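Local coordinates for putative phosphonate binding protein for ABC transporter (Prochlorococcus marinus str. MIT 9301, PDB 5LQ5), which binds inorganic phosphite strongly, and methylphosphonate and phosphate only very weakly, probably as the solute-binding component of an ABC transporter, at residues Arg130-Tyr135 with Lys261-Ile266; Asn116-Phe121 with His146-Lys151; Glu89-Phe94 with Leu175-Trp180; Thr51-Lys56 with Val209-Leu214. All coordinates share one frame; numbering follows the deposited sequence. Where two conformers were deposited one is given.

Contact 1. Residues Arg130-Tyr135 with Lys261-Ile266; sequences RLMPEY and KNIEEI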
loop_
_atom_site.group_PDB
_atom_site.type_symbol
_atom_site.label_atom_id
_atom_site.label_comp_id
_atom_site.label_asym_id
_atom_site.label_seq_id
_atom_site.Cartn_x
_atom_site.Cartn_y
_atom_site.Cartn_z
ATOM N N ARG A 130 3.753 6.950 4.930
ATOM C CA ARG A 130 3.708 8.397 5.168
ATOM C C ARG A 130 2.658 8.816 6.183
ATOM O O ARG A 130 3.007 9.402 7.196
ATOM C CB ARG A 130 3.536 9.195 3.880
ATOM C CG ARG A 130 3.749 10.695 4.037
ATOM C CD ARG A 130 2.498 11.433 4.459
ATOM N NE ARG A 130 2.807 12.831 4.795
ATOM C CZ ARG A 130 2.967 13.821 3.906
ATOM N NH1 ARG A 130 2.769 13.615 2.615
ATOM N NH2 ARG A 130 3.319 15.042 4.327
ATOM N N LEU A 131 1.377 8.570 5.891
ATOM C CA LEU A 131 0.291 9.129 6.688
ATOM C C LEU A 131 0.404 8.688 8.141
ATOM O O LEU A 131 0.414 9.525 9.071
ATOM C CB LEU A 131 -1.073 8.758 6.109
ATOM C CG LEU A 131 -2.249 9.469 6.786
ATOM C CD1 LEU A 131 -2.341 10.938 6.372
ATOM C CD2 LEU A 131 -3.568 8.717 6.545
ATOM N N MET A 132 0.433 7.381 8.344
ATOM C CA MET A 132 0.465 6.866 9.706
ATOM C C MET A 132 1.805 7.148 10.397
ATOM O O MET A 132 1.804 7.593 11.535
ATOM C CB MET A 132 0.010 5.426 9.723
ATOM C CG MET A 132 -1.468 5.265 9.297
ATOM S SD MET A 132 -2.688 6.311 10.131
ATOM C CE MET A 132 -2.430 5.745 11.807
ATOM N N PRO A 133 2.941 6.954 9.702
ATOM C CA PRO A 133 4.221 7.376 10.306
ATOM C C PRO A 133 4.252 8.827 10.773
ATOM O O PRO A 133 4.706 9.107 11.908
ATOM C CB PRO A 133 5.227 7.098 9.187
ATOM C CG PRO A 133 4.683 5.830 8.557
ATOM C CD PRO A 133 3.194 6.076 8.523
ATOM N N GLU A 134 3.742 9.744 9.946
ATOM C CA GLU A 134 3.677 11.164 10.326
ATOM C C GLU A 134 2.760 11.390 11.550
ATOM O O GLU A 134 3.108 12.141 12.469
ATOM C CB GLU A 134 3.270 12.078 9.161
ATOM C CG GLU A 134 3.417 13.557 9.524
ATOM C CD GLU A 134 3.380 14.544 8.362
ATOM O OE1 GLU A 134 3.164 14.152 7.206
ATOM O OE2 GLU A 134 3.545 15.755 8.635
ATOM N N TYR A 135 1.590 10.761 11.524
ATOM C CA TYR A 135 0.674 10.798 12.660
ATOM C C TYR A 135 1.368 10.394 13.964
ATOM O O TYR A 135 1.250 11.085 14.977
ATOM C CB TYR A 135 -0.555 9.909 12.367
ATOM C CG TYR A 135 -1.612 9.848 13.421
ATOM C CD1 TYR A 135 -2.500 10.907 13.600
ATOM C CD2 TYR A 135 -1.793 8.701 14.157
ATOM C CE1 TYR A 135 -3.501 10.826 14.551
ATOM C CE2 TYR A 135 -2.791 8.590 15.093
ATOM C CZ TYR A 135 -3.644 9.650 15.277
ATOM O OH TYR A 135 -4.625 9.515 16.210
ATOM N N LYS A 261 -12.952 5.170 7.861
ATOM C CA LYS A 261 -13.269 6.437 8.538
ATOM C C LYS A 261 -12.079 7.076 9.259
ATOM O O LYS A 261 -11.822 8.268 9.126
ATOM C CB LYS A 261 -14.427 6.219 9.550
ATOM C CG LYS A 261 -15.014 7.470 10.172
ATOM C CD LYS A 261 -16.015 7.086 11.263
ATOM C CE LYS A 261 -16.360 8.231 12.208
ATOM N NZ LYS A 261 -15.384 8.424 13.327
ATOM N N ASN A 262 -11.343 6.258 9.994
ATOM C CA ASN A 262 -10.181 6.753 10.763
ATOM C C ASN A 262 -9.062 7.231 9.819
ATOM O O ASN A 262 -8.482 8.294 10.019
ATOM C CB ASN A 262 -9.682 5.682 11.729
ATOM C CG ASN A 262 -8.449 6.100 12.481
ATOM O OD1 ASN A 262 -8.479 6.995 13.352
ATOM N ND2 ASN A 262 -7.340 5.476 12.143
ATOM N N ILE A 263 -8.826 6.487 8.729
ATOM C CA ILE A 263 -7.818 6.946 7.765
ATOM C C ILE A 263 -8.243 8.279 7.145
ATOM O O ILE A 263 -7.446 9.199 7.016
ATOM C CB ILE A 263 -7.587 5.900 6.661
ATOM C CG1 ILE A 263 -6.960 4.618 7.221
ATOM C CG2 ILE A 263 -6.715 6.468 5.523
ATOM C CD1 ILE A 263 -5.686 4.758 8.000
ATOM N N GLU A 264 -9.524 8.372 6.784
ATOM C CA GLU A 264 -10.037 9.615 6.209
ATOM C C GLU A 264 -9.845 10.779 7.175
ATOM O O GLU A 264 -9.407 11.849 6.778
ATOM C CB GLU A 264 -11.518 9.502 5.773
ATOM C CG GLU A 264 -12.006 10.725 5.004
ATOM C CD GLU A 264 -13.362 10.590 4.342
ATOM O OE1 GLU A 264 -14.038 9.539 4.458
ATOM O OE2 GLU A 264 -13.731 11.578 3.637
ATOM N N GLU A 265 -10.183 10.553 8.439
ATOM C CA GLU A 265 -10.072 11.637 9.456
ATOM C C GLU A 265 -8.640 12.091 9.684
ATOM O O GLU A 265 -8.353 13.284 9.788
ATOM C CB GLU A 265 -10.696 11.171 10.776
ATOM C CG GLU A 265 -12.224 11.063 10.638
ATOM C CD GLU A 265 -12.902 10.449 11.855
ATOM O OE1 GLU A 265 -12.210 9.957 12.778
ATOM O OE2 GLU A 265 -14.148 10.478 11.894
ATOM N N ILE A 266 -7.738 11.122 9.741
ATOM C CA ILE A 266 -6.306 11.412 9.856
ATOM C C ILE A 266 -5.827 12.175 8.604
ATOM O O ILE A 266 -5.099 13.158 8.714
ATOM C CB ILE A 266 -5.471 10.151 10.184
ATOM C CG1 ILE A 266 -5.842 9.590 11.581
ATOM C CG2 ILE A 266 -3.972 10.459 10.080
ATOM C CD1 ILE A 266 -5.164 8.289 11.973
HETATM O O HOH W 1 -6.483 7.478 15.459
#
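Helices 127-139 and 261-269 cross at 68° over these segments, their axes 10.9 Å apart at closest approach, with Y135 and I266 the nearest pair of backbone positions. I266 carries the contact with both branches. Its CG1 lies anti to the carbonyl carbon and the chain runs on extended (chi2 176°), which sets CD1 over the Y135 ring, 3.8 Å from the centroid and 5° off the normal: a CH-pi contact almost at the ring centre. The same CD1 meets M132 SD at 3.7 Å, the methionine chain being folded at chi2 and chi3. CG2 of I266 fits between L131 CG, 3.8 Å away, and Y135 CD1. I263 widens the patch, its CG2 against L131 CD2; the L131 side chain lies about 7 Å from the bound phosphite. Beyond the apolar patch, one water joins Y135 OH to N262 OD1. An alanine at Y135, lacking ring and hydroxyl, would probably leave I266 CD1 less well covered and loosen the tie to N262. Apart from the water link, the contact rests on apolar side-chain packing and the CH-pi contact.

Contact 2. Residues Asn116-Phe121 with His146-Lys151; sequences NLRFTF and HFKGKK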
loop_
_atom_site.group_PDB
_atom_site.type_symbol
_atom_site.label_atom_id
_atom_site.label_comp_id
_atom_site.label_asym_id
_atom_site.label_seq_id
_atom_site.Cartn_x
_atom_site.Cartn_y
_atom_site.Cartn_z
ATOM N N ASN A 116 16.738 15.710 14.053
ATOM C CA ASN A 116 18.050 16.085 13.488
ATOM C C ASN A 116 18.733 14.951 12.712
ATOM O O ASN A 116 19.953 14.935 12.553
ATOM C CB ASN A 116 18.989 16.685 14.555
ATOM C CG ASN A 116 20.111 17.564 13.949
ATOM O OD1 ASN A 116 19.905 18.341 12.979
ATOM N ND2 ASN A 116 21.313 17.457 14.537
ATOM N N LEU A 117 17.932 13.986 12.239
ATOM C CA LEU A 117 18.422 12.953 11.324
ATOM C C LEU A 117 17.840 13.226 9.954
ATOM O O LEU A 117 16.832 13.941 9.816
ATOM C CB LEU A 117 18.034 11.551 11.781
ATOM C CG LEU A 117 18.629 11.067 13.109
ATOM C CD1 LEU A 117 18.151 9.645 13.386
ATOM C CD2 LEU A 117 20.147 11.115 13.085
ATOM N N ARG A 118 18.470 12.643 8.946
ATOM C CA ARG A 118 17.946 12.648 7.582
ATOM C C ARG A 118 16.891 11.536 7.477
ATOM O O ARG A 118 17.203 10.351 7.663
ATOM C CB ARG A 118 19.066 12.440 6.573
ATOM C CG ARG A 118 20.110 13.548 6.578
ATOM C CD ARG A 118 21.341 13.153 5.773
ATOM N NE ARG A 118 21.837 11.868 6.251
ATOM C CZ ARG A 118 22.577 11.032 5.536
ATOM N NH1 ARG A 118 22.929 11.350 4.322
ATOM N NH2 ARG A 118 22.946 9.876 6.035
ATOM N N PHE A 119 15.640 11.916 7.245
ATOM C CA PHE A 119 14.494 10.979 7.346
ATOM C C PHE A 119 13.744 10.963 6.017
ATOM O O PHE A 119 13.505 12.010 5.410
ATOM C CB PHE A 119 13.529 11.384 8.476
ATOM C CG PHE A 119 12.420 10.417 8.680
ATOM C CD1 PHE A 119 12.581 9.342 9.537
ATOM C CD2 PHE A 119 11.260 10.505 7.941
ATOM C CE1 PHE A 119 11.578 8.391 9.699
ATOM C CE2 PHE A 119 10.247 9.580 8.099
ATOM C CZ PHE A 119 10.409 8.510 8.954
ATOM N N THR A 120 13.396 9.762 5.559
ATOM C CA THR A 120 12.531 9.613 4.367
ATOM C C THR A 120 11.263 8.786 4.671
ATOM O O THR A 120 11.303 7.734 5.295
ATOM C CB THR A 120 13.254 9.030 3.152
ATOM O OG1 THR A 120 12.417 9.143 1.984
ATOM C CG2 THR A 120 13.682 7.575 3.340
ATOM N N PHE A 121 10.154 9.296 4.194
ATOM C CA PHE A 121 8.930 8.575 4.056
ATOM C C PHE A 121 8.919 7.852 2.707
ATOM O O PHE A 121 9.819 8.001 1.866
ATOM C CB PHE A 121 7.756 9.561 4.042
ATOM C CG PHE A 121 7.528 10.302 5.343
ATOM C CD1 PHE A 121 7.007 9.665 6.456
ATOM C CD2 PHE A 121 7.819 11.636 5.436
ATOM C CE1 PHE A 121 6.749 10.369 7.606
ATOM C CE2 PHE A 121 7.594 12.329 6.595
ATOM C CZ PHE A 121 7.070 11.700 7.667
ATOM N N HIS A 146 11.705 19.213 12.158
ATOM C CA HIS A 146 12.749 18.757 13.107
ATOM C C HIS A 146 13.818 17.870 12.502
ATOM O O HIS A 146 14.811 17.561 13.146
ATOM C CB HIS A 146 12.128 18.030 14.282
ATOM C CG HIS A 146 11.240 18.903 15.115
ATOM N ND1 HIS A 146 10.030 18.479 15.608
ATOM C CD2 HIS A 146 11.379 20.189 15.524
ATOM C CE1 HIS A 146 9.467 19.451 16.304
ATOM N NE2 HIS A 146 10.260 20.506 16.258
ATOM N N PHE A 147 13.578 17.387 11.302
ATOM C CA PHE A 147 14.568 16.581 10.615
ATOM C C PHE A 147 15.693 17.435 10.061
ATOM O O PHE A 147 15.531 18.646 9.870
ATOM C CB PHE A 147 13.906 15.746 9.523
ATOM C CG PHE A 147 12.914 14.710 10.050
ATOM C CD1 PHE A 147 13.242 13.852 11.093
ATOM C CD2 PHE A 147 11.666 14.569 9.461
ATOM C CE1 PHE A 147 12.348 12.902 11.548
ATOM C CE2 PHE A 147 10.780 13.609 9.899
ATOM C CZ PHE A 147 11.116 12.778 10.944
ATOM N N LYS A 148 16.826 16.777 9.820
ATOM C CA LYS A 148 17.985 17.389 9.152
ATOM C C LYS A 148 17.487 17.996 7.825
ATOM O O LYS A 148 16.814 17.325 7.027
ATOM C CB LYS A 148 19.124 16.344 8.973
ATOM C CG LYS A 148 20.457 16.869 8.443
ATOM C CD LYS A 148 21.173 17.754 9.444
ATOM C CE LYS A 148 21.920 16.977 10.507
ATOM N NZ LYS A 148 22.532 17.918 11.495
ATOM N N GLY A 149 17.764 19.282 7.616
ATOM C CA GLY A 149 17.258 20.006 6.433
ATOM C C GLY A 149 15.846 20.587 6.521
ATOM O O GLY A 149 15.376 21.230 5.588
ATOM N N LYS A 150 15.200 20.391 7.668
ATOM C CA LYS A 150 13.808 20.837 7.978
ATOM C C LYS A 150 12.797 20.301 6.957
ATOM O O LYS A 150 11.739 20.890 6.678
ATOM C CB LYS A 150 13.722 22.369 8.146
ATOM C CG LYS A 150 14.899 22.952 8.940
ATOM C CD LYS A 150 14.492 23.970 9.991
ATOM C CE LYS A 150 15.703 24.371 10.830
ATOM N NZ LYS A 150 15.313 24.998 12.121
ATOM N N LYS A 151 13.133 19.134 6.430
ATOM C CA LYS A 151 12.290 18.467 5.442
ATOM C C LYS A 151 12.497 16.967 5.534
ATOM O O LYS A 151 13.426 16.495 6.141
ATOM C CB LYS A 151 12.551 18.980 4.024
ATOM C CG LYS A 151 13.908 18.655 3.469
ATOM C CD LYS A 151 14.142 19.380 2.160
ATOM C CE LYS A 151 15.095 18.579 1.290
ATOM N NZ LYS A 151 15.481 19.261 0.029
HETATM O O HOH W 2 15.525 14.776 6.423
#
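Backbone hydrogen bonds set the register between the loop 146-151 and the lead-in to strand 119-121. N116 N donates to H146 O at 2.8 Å, with 162° at the hydrogen and within the carbonyl plane. From K148, two residues after H146, N reaches L117 O, also at 2.8 Å, but from well above that carbonyl's plane. Water 2 extends the join: it accepts from F119 N and donates to K148 O and K151 O, so three backbone groups share one solvent molecule.

The polar side-chain bond lies at the exposed end. K148 leaves its backbone with CG anti to N, bends at chi2 and chi3, and brings NZ to N116 OD1 at 3.0 Å, approaching from above the amide plane. On the way, its CB rests 3.8 Å from R118 CG, whereas the R118 guanidinium turns to D171.

The aromatic part is buried. F119 and F147 point the same way with planes 8° apart, but they are slid so far that the rings barely overlap. F119 CB, rather than its ring, sits over the F147 ring, 3.5 Å from the centroid and 5° off the normal, and F147 CZ lies 3.5 Å from F119 CG. F119 in turn places CE2 over the F121 ring.

F147 also packs on L137 of helix 127-139, while F119 touches A172 and A174 of strand 172-176, one of the two neighbours of strand 119-121 in the sheet.

Contact 3. Residues Glu89-Phe94 with Leu175-Trp180; sequences EFKSVF and LNKQVW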
loop_
_atom_site.group_PDB
_atom_site.type_symbol
_atom_site.label_atom_id
_atom_site.label_comp_id
_atom_site.label_asym_id
_atom_site.label_seq_id
_atom_site.Cartn_x
_atom_site.Cartn_y
_atom_site.Cartn_z
ATOM N N GLU A 89 -5.603 -4.857 10.501
ATOM C CA GLU A 89 -4.656 -4.641 11.619
ATOM C C GLU A 89 -3.213 -4.423 11.111
ATOM O O GLU A 89 -2.253 -5.088 11.547
ATOM C CB GLU A 89 -4.712 -5.799 12.640
ATOM C CG GLU A 89 -4.341 -7.175 12.080
ATOM C CD GLU A 89 -5.535 -8.112 11.965
ATOM O OE1 GLU A 89 -6.537 -7.714 11.339
ATOM O OE2 GLU A 89 -5.487 -9.240 12.510
ATOM N N PHE A 90 -3.100 -3.471 10.179
ATOM C CA PHE A 90 -1.859 -3.244 9.438
ATOM C C PHE A 90 -0.917 -2.379 10.293
ATOM O O PHE A 90 -1.361 -1.571 11.085
ATOM C CB PHE A 90 -2.143 -2.584 8.083
ATOM C CG PHE A 90 -1.132 -2.921 7.031
ATOM C CD1 PHE A 90 -1.208 -4.126 6.374
ATOM C CD2 PHE A 90 -0.065 -2.066 6.715
ATOM C CE1 PHE A 90 -0.266 -4.519 5.464
ATOM C CE2 PHE A 90 0.880 -2.454 5.766
ATOM C CZ PHE A 90 0.786 -3.691 5.149
ATOM N N LYS A 91 0.378 -2.556 10.066
ATOM C CA LYS A 91 1.432 -1.852 10.796
ATOM C C LYS A 91 2.550 -1.336 9.888
ATOM O O LYS A 91 2.817 -1.895 8.828
ATOM C CB LYS A 91 2.071 -2.746 11.869
ATOM C CG LYS A 91 1.085 -3.253 12.884
ATOM C CD LYS A 91 1.774 -4.286 13.769
ATOM C CE LYS A 91 0.841 -4.768 14.864
ATOM N NZ LYS A 91 1.588 -5.669 15.782
ATOM N N SER A 92 3.178 -0.254 10.347
ATOM C CA SER A 92 4.413 0.227 9.770
ATOM C C SER A 92 5.582 -0.152 10.665
ATOM O O SER A 92 5.432 -0.435 11.865
ATOM C CB SER A 92 4.408 1.745 9.625
ATOM O OG SER A 92 3.311 2.215 8.841
ATOM N N VAL A 93 6.755 -0.073 10.065
ATOM C CA VAL A 93 8.029 -0.085 10.770
ATOM C C VAL A 93 8.824 1.168 10.464
ATOM O O VAL A 93 8.785 1.736 9.350
ATOM C CB VAL A 93 8.888 -1.326 10.447
ATOM C CG1 VAL A 93 8.151 -2.573 10.910
ATOM C CG2 VAL A 93 9.267 -1.424 8.957
ATOM N N PHE A 94 9.484 1.640 11.504
ATOM C CA PHE A 94 10.570 2.577 11.386
ATOM C C PHE A 94 11.871 1.794 11.378
ATOM O O PHE A 94 12.077 0.921 12.228
ATOM C CB PHE A 94 10.569 3.580 12.526
ATOM C CG PHE A 94 9.464 4.619 12.443
ATOM C CD1 PHE A 94 9.726 5.916 12.056
ATOM C CD2 PHE A 94 8.167 4.295 12.774
ATOM C CE1 PHE A 94 8.716 6.868 12.025
ATOM C CE2 PHE A 94 7.133 5.235 12.726
ATOM C CZ PHE A 94 7.404 6.527 12.340
ATOM N N LEU A 175 8.095 2.461 6.656
ATOM C CA LEU A 175 7.483 1.682 5.577
ATOM C C LEU A 175 6.523 0.612 6.073
ATOM O O LEU A 175 6.466 0.299 7.256
ATOM C CB LEU A 175 8.543 1.056 4.656
ATOM C CG LEU A 175 9.394 -0.032 5.303
ATOM C CD1 LEU A 175 9.699 -1.083 4.246
ATOM C CD2 LEU A 175 10.660 0.554 5.905
ATOM N N ASN A 176 5.809 0.058 5.105
ATOM C CA ASN A 176 4.966 -1.156 5.197
ATOM C C ASN A 176 5.745 -2.301 5.901
ATOM O O ASN A 176 6.807 -2.706 5.448
ATOM C CB ASN A 176 4.597 -1.506 3.755
ATOM C CG ASN A 176 3.825 -2.785 3.592
ATOM O OD1 ASN A 176 4.080 -3.773 4.276
ATOM N ND2 ASN A 176 2.892 -2.795 2.643
ATOM N N LYS A 177 5.198 -2.854 6.973
ATOM C CA LYS A 177 5.927 -3.886 7.785
ATOM C C LYS A 177 6.075 -5.211 7.004
ATOM O O LYS A 177 7.107 -5.879 7.078
ATOM C CB LYS A 177 5.207 -4.134 9.116
ATOM C CG LYS A 177 5.796 -5.285 9.944
ATOM C CD LYS A 177 5.216 -5.213 11.352
ATOM C CE LYS A 177 5.799 -6.277 12.276
ATOM N NZ LYS A 177 5.140 -7.583 12.047
ATOM N N GLN A 178 5.041 -5.574 6.241
ATOM C CA GLN A 178 5.099 -6.780 5.371
ATOM C C GLN A 178 6.213 -6.711 4.318
ATOM O O GLN A 178 6.900 -7.671 4.050
ATOM C CB GLN A 178 3.749 -7.045 4.682
ATOM C CG GLN A 178 3.639 -8.416 4.048
ATOM C CD GLN A 178 3.602 -9.529 5.088
ATOM O OE1 GLN A 178 2.703 -9.564 5.917
ATOM N NE2 GLN A 178 4.583 -10.438 5.047
ATOM N N VAL A 179 6.395 -5.536 3.737
ATOM C CA VAL A 179 7.426 -5.334 2.731
ATOM C C VAL A 179 8.814 -5.450 3.386
ATOM O O VAL A 179 9.724 -6.044 2.827
ATOM C CB VAL A 179 7.269 -3.994 1.967
ATOM C CG1 VAL A 179 8.473 -3.717 1.081
ATOM C CG2 VAL A 179 6.023 -4.018 1.086
ATOM N N TRP A 180 8.956 -4.868 4.569
ATOM C CA TRP A 180 10.189 -4.951 5.337
ATOM C C TRP A 180 10.549 -6.428 5.588
ATOM O O TRP A 180 11.661 -6.879 5.294
ATOM C CB TRP A 180 10.038 -4.212 6.653
ATOM C CG TRP A 180 11.070 -4.539 7.692
ATOM C CD1 TRP A 180 10.850 -5.189 8.882
ATOM C CD2 TRP A 180 12.471 -4.231 7.650
ATOM N NE1 TRP A 180 12.036 -5.299 9.581
ATOM C CE2 TRP A 180 13.043 -4.716 8.850
ATOM C CE3 TRP A 180 13.300 -3.586 6.718
ATOM C CZ2 TRP A 180 14.414 -4.587 9.136
ATOM C CZ3 TRP A 180 14.665 -3.468 6.999
ATOM C CH2 TRP A 180 15.205 -3.975 8.205
#
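An antiparallel strand pair that gives way to a helix at its end joins 92-97 to 172-176 and helix 177-186, in the mixed five-stranded sheet of this periplasmic binding protein. V93 and L175 form the hydrogen-bonded pair: V93 N to L175 O is 2.8 Å at 168°, L175 N returns a bond to V93 O, and both run nearly along the C=O axis of their acceptor. A third bond, K177 N to K91 O at 3.2 Å, carries the pairing into the first residue of the helix.

V93 spreads its two methyls over different partners. CG1 crosses K177 at about a right angle, 3.7 Å from its CG, while CG2, in the crowded position between N and the carbonyl carbon, faces W180 CB and L175 CD2. Beyond CG, K177 runs outward to a salt bridge with E181.

F90 meets N176 edge-on: the amide stands at 90° to the ring, with its CG in the ring plane near CZ and CE2. N176 holds CG anti to its backbone N, sends ND2 to the hydroxyl of the phosphite-pocket residue Y206, and uses OD1 to cap the helix. An alanine at N176 would remove the OD1 cap and the ND2 bond, which would probably leave the helix start less well held and Y206 less firmly placed in the pocket. In that cap, V179 N donates to N176 OD1 at 3.0 Å from above the amide plane.

Contact 4. Residues Thr51-Lys56 with Val209-Leu214; sequences TGFRTK and VAQGDL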
loop_
_atom_site.group_PDB
_atom_site.type_symbol
_atom_site.label_atom_id
_atom_site.label_comp_id
_atom_site.label_asym_id
_atom_site.label_seq_id
_atom_site.Cartn_x
_atom_site.Cartn_y
_atom_site.Cartn_z
ATOM N N THR A 51 -5.839 8.912 -10.251
ATOM C CA THR A 51 -6.371 9.640 -11.420
ATOM C C THR A 51 -6.769 8.660 -12.562
ATOM O O THR A 51 -7.741 8.852 -13.236
ATOM C CB THR A 51 -5.310 10.653 -11.906
ATOM O OG1 THR A 51 -5.050 11.584 -10.843
ATOM C CG2 THR A 51 -5.756 11.387 -13.188
ATOM N N GLY A 52 -6.040 7.572 -12.725
ATOM C CA GLY A 52 -6.392 6.549 -13.734
ATOM C C GLY A 52 -7.734 5.894 -13.394
ATOM O O GLY A 52 -8.532 5.522 -14.254
ATOM N N PHE A 53 -7.991 5.766 -12.105
ATOM C CA PHE A 53 -9.280 5.220 -11.648
ATOM C C PHE A 53 -10.377 6.248 -11.954
ATOM O O PHE A 53 -11.397 5.900 -12.551
ATOM C CB PHE A 53 -9.239 4.831 -10.177
ATOM C CG PHE A 53 -10.448 4.091 -9.710
ATOM C CD1 PHE A 53 -10.598 2.729 -9.960
ATOM C CD2 PHE A 53 -11.482 4.755 -9.095
ATOM C CE1 PHE A 53 -11.735 2.061 -9.540
ATOM C CE2 PHE A 53 -12.621 4.098 -8.695
ATOM C CZ PHE A 53 -12.762 2.751 -8.931
ATOM N N ARG A 54 -10.142 7.516 -11.577
ATOM C CA ARG A 54 -11.106 8.583 -11.830
ATOM C C ARG A 54 -11.462 8.711 -13.320
ATOM O O ARG A 54 -12.649 8.896 -13.641
ATOM C CB ARG A 54 -10.605 9.926 -11.281
ATOM C CG ARG A 54 -11.599 11.067 -11.477
ATOM C CD ARG A 54 -11.011 12.398 -11.072
ATOM N NE ARG A 54 -9.818 12.783 -11.838
ATOM C CZ ARG A 54 -9.815 13.351 -13.043
ATOM N NH1 ARG A 54 -10.951 13.613 -13.714
ATOM N NH2 ARG A 54 -8.644 13.655 -13.586
ATOM N N THR A 55 -10.458 8.593 -14.209
ATOM C CA THR A 55 -10.690 8.727 -15.672
ATOM C C THR A 55 -11.154 7.428 -16.355
ATOM O O THR A 55 -11.317 7.376 -17.561
ATOM C CB THR A 55 -9.448 9.247 -16.429
ATOM O OG1 THR A 55 -8.373 8.322 -16.250
ATOM C CG2 THR A 55 -9.075 10.620 -15.919
ATOM N N LYS A 56 -11.281 6.364 -15.580
ATOM C CA LYS A 56 -11.781 5.050 -16.083
ATOM C C LYS A 56 -10.774 4.343 -17.001
ATOM O O LYS A 56 -11.119 3.444 -17.778
ATOM C CB LYS A 56 -13.176 5.177 -16.716
ATOM C CG LYS A 56 -14.156 5.817 -15.736
ATOM C CD LYS A 56 -15.619 5.520 -16.037
ATOM C CE LYS A 56 -16.533 6.444 -15.240
ATOM N NZ LYS A 56 -16.330 6.383 -13.760
ATOM N N VAL A 209 -10.663 -1.870 -5.011
ATOM C CA VAL A 209 -11.735 -0.962 -5.370
ATOM C C VAL A 209 -12.111 -1.194 -6.821
ATOM O O VAL A 209 -11.242 -1.191 -7.686
ATOM C CB VAL A 209 -11.359 0.510 -5.142
ATOM C CG1 VAL A 209 -12.534 1.429 -5.487
ATOM C CG2 VAL A 209 -10.920 0.750 -3.690
ATOM N N ALA A 210 -13.414 -1.314 -7.100
ATOM C CA ALA A 210 -13.913 -1.471 -8.475
ATOM C C ALA A 210 -14.801 -0.292 -8.891
ATOM O O ALA A 210 -15.468 0.335 -8.043
ATOM C CB ALA A 210 -14.698 -2.775 -8.642
ATOM N N GLN A 211 -14.838 -0.020 -10.185
ATOM C CA GLN A 211 -15.786 0.924 -10.785
ATOM C C GLN A 211 -17.208 0.455 -10.499
ATOM O O GLN A 211 -17.495 -0.753 -10.431
ATOM C CB GLN A 211 -15.608 1.067 -12.297
ATOM C CG GLN A 211 -14.273 1.603 -12.748
ATOM C CD GLN A 211 -14.066 3.085 -12.487
ATOM O OE1 GLN A 211 -14.978 3.811 -12.117
ATOM N NE2 GLN A 211 -12.850 3.528 -12.673
ATOM N N GLY A 212 -18.087 1.435 -10.396
ATOM C CA GLY A 212 -19.507 1.215 -10.131
ATOM C C GLY A 212 -20.322 0.843 -11.342
ATOM O O GLY A 212 -21.475 0.448 -11.203
ATOM N N ASP A 213 -19.739 0.967 -12.528
ATOM C CA ASP A 213 -20.503 0.772 -13.783
ATOM C C ASP A 213 -20.199 -0.477 -14.575
ATOM O O ASP A 213 -20.485 -0.546 -15.790
ATOM C CB ASP A 213 -20.343 1.984 -14.695
ATOM C CG ASP A 213 -18.883 2.282 -15.061
ATOM O OD1 ASP A 213 -18.050 1.361 -15.255
ATOM O OD2 ASP A 213 -18.554 3.477 -15.155
ATOM N N LEU A 214 -19.625 -1.466 -13.913
ATOM C CA LEU A 214 -19.158 -2.629 -14.642
ATOM C C LEU A 214 -20.262 -3.420 -15.339
ATOM O O LEU A 214 -20.022 -3.970 -16.414
ATOM C CB LEU A 214 -18.286 -3.519 -13.763
ATOM C CG LEU A 214 -17.009 -2.792 -13.300
ATOM C CD1 LEU A 214 -16.207 -3.745 -12.447
ATOM C CD2 LEU A 214 -16.147 -2.272 -14.449
#
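Helix 46-54 ends in a Schellman motif, with K56 at positive phi (71°), against the end of strand 207-210 in the six-stranded mixed sheet. Q211, just past that strand, and F53 make much of the join. From Q211 CB the chain leads to CG, which is anti to the carbonyl carbon and lies 4.1 Å from F53 CE1. The bend at chi2 (-73°) then lays the amide over the F53 ring, the two planes 12° apart and CD 3.8 Å from F53 CZ. At the tip, OE1 accepts a weak bond from K56 NZ at 3.3 Å, and NE2 lies above the centre of the ring. NE2 donates to L58 O as well as to F53 O, so both ends of the amide are engaged and its rotation is probably fixed. V209 CG1 meets F53 CZ from the strand, and K56 NZ forms a long salt bridge with D213 OD2. F53 O takes two donors, K56 N and Q211 NE2; the latter comes in at 2.8 Å, on a lone pair of F53 O, which itself lies in the plane of the Q211 amide.

In the fold
Contacts 1, 2 and 3 form one connected region, whereas contact 4 stands apart on the other sheet. F121 of contact 2 packs on R130, P133 and E134 of contact 1, its CD1 lying 3.8 Å from R130 CA. P133 also touches S92 and F94 of contact 3, and F119 CZ meets F94 CE1 at 3.9 Å. Contacts 2 and 3 share a sheet, where strands 119-121 and 172-176 are neighbours. Phosphite lies closest to contact 3, about 5 Å from the F90 side chain, then about 7 Å from L131, 11 Å from V209 and 13 Å from F119. Contacts 3 and 4 lie on opposite sides of the chain's centre, with centres 27 Å apart.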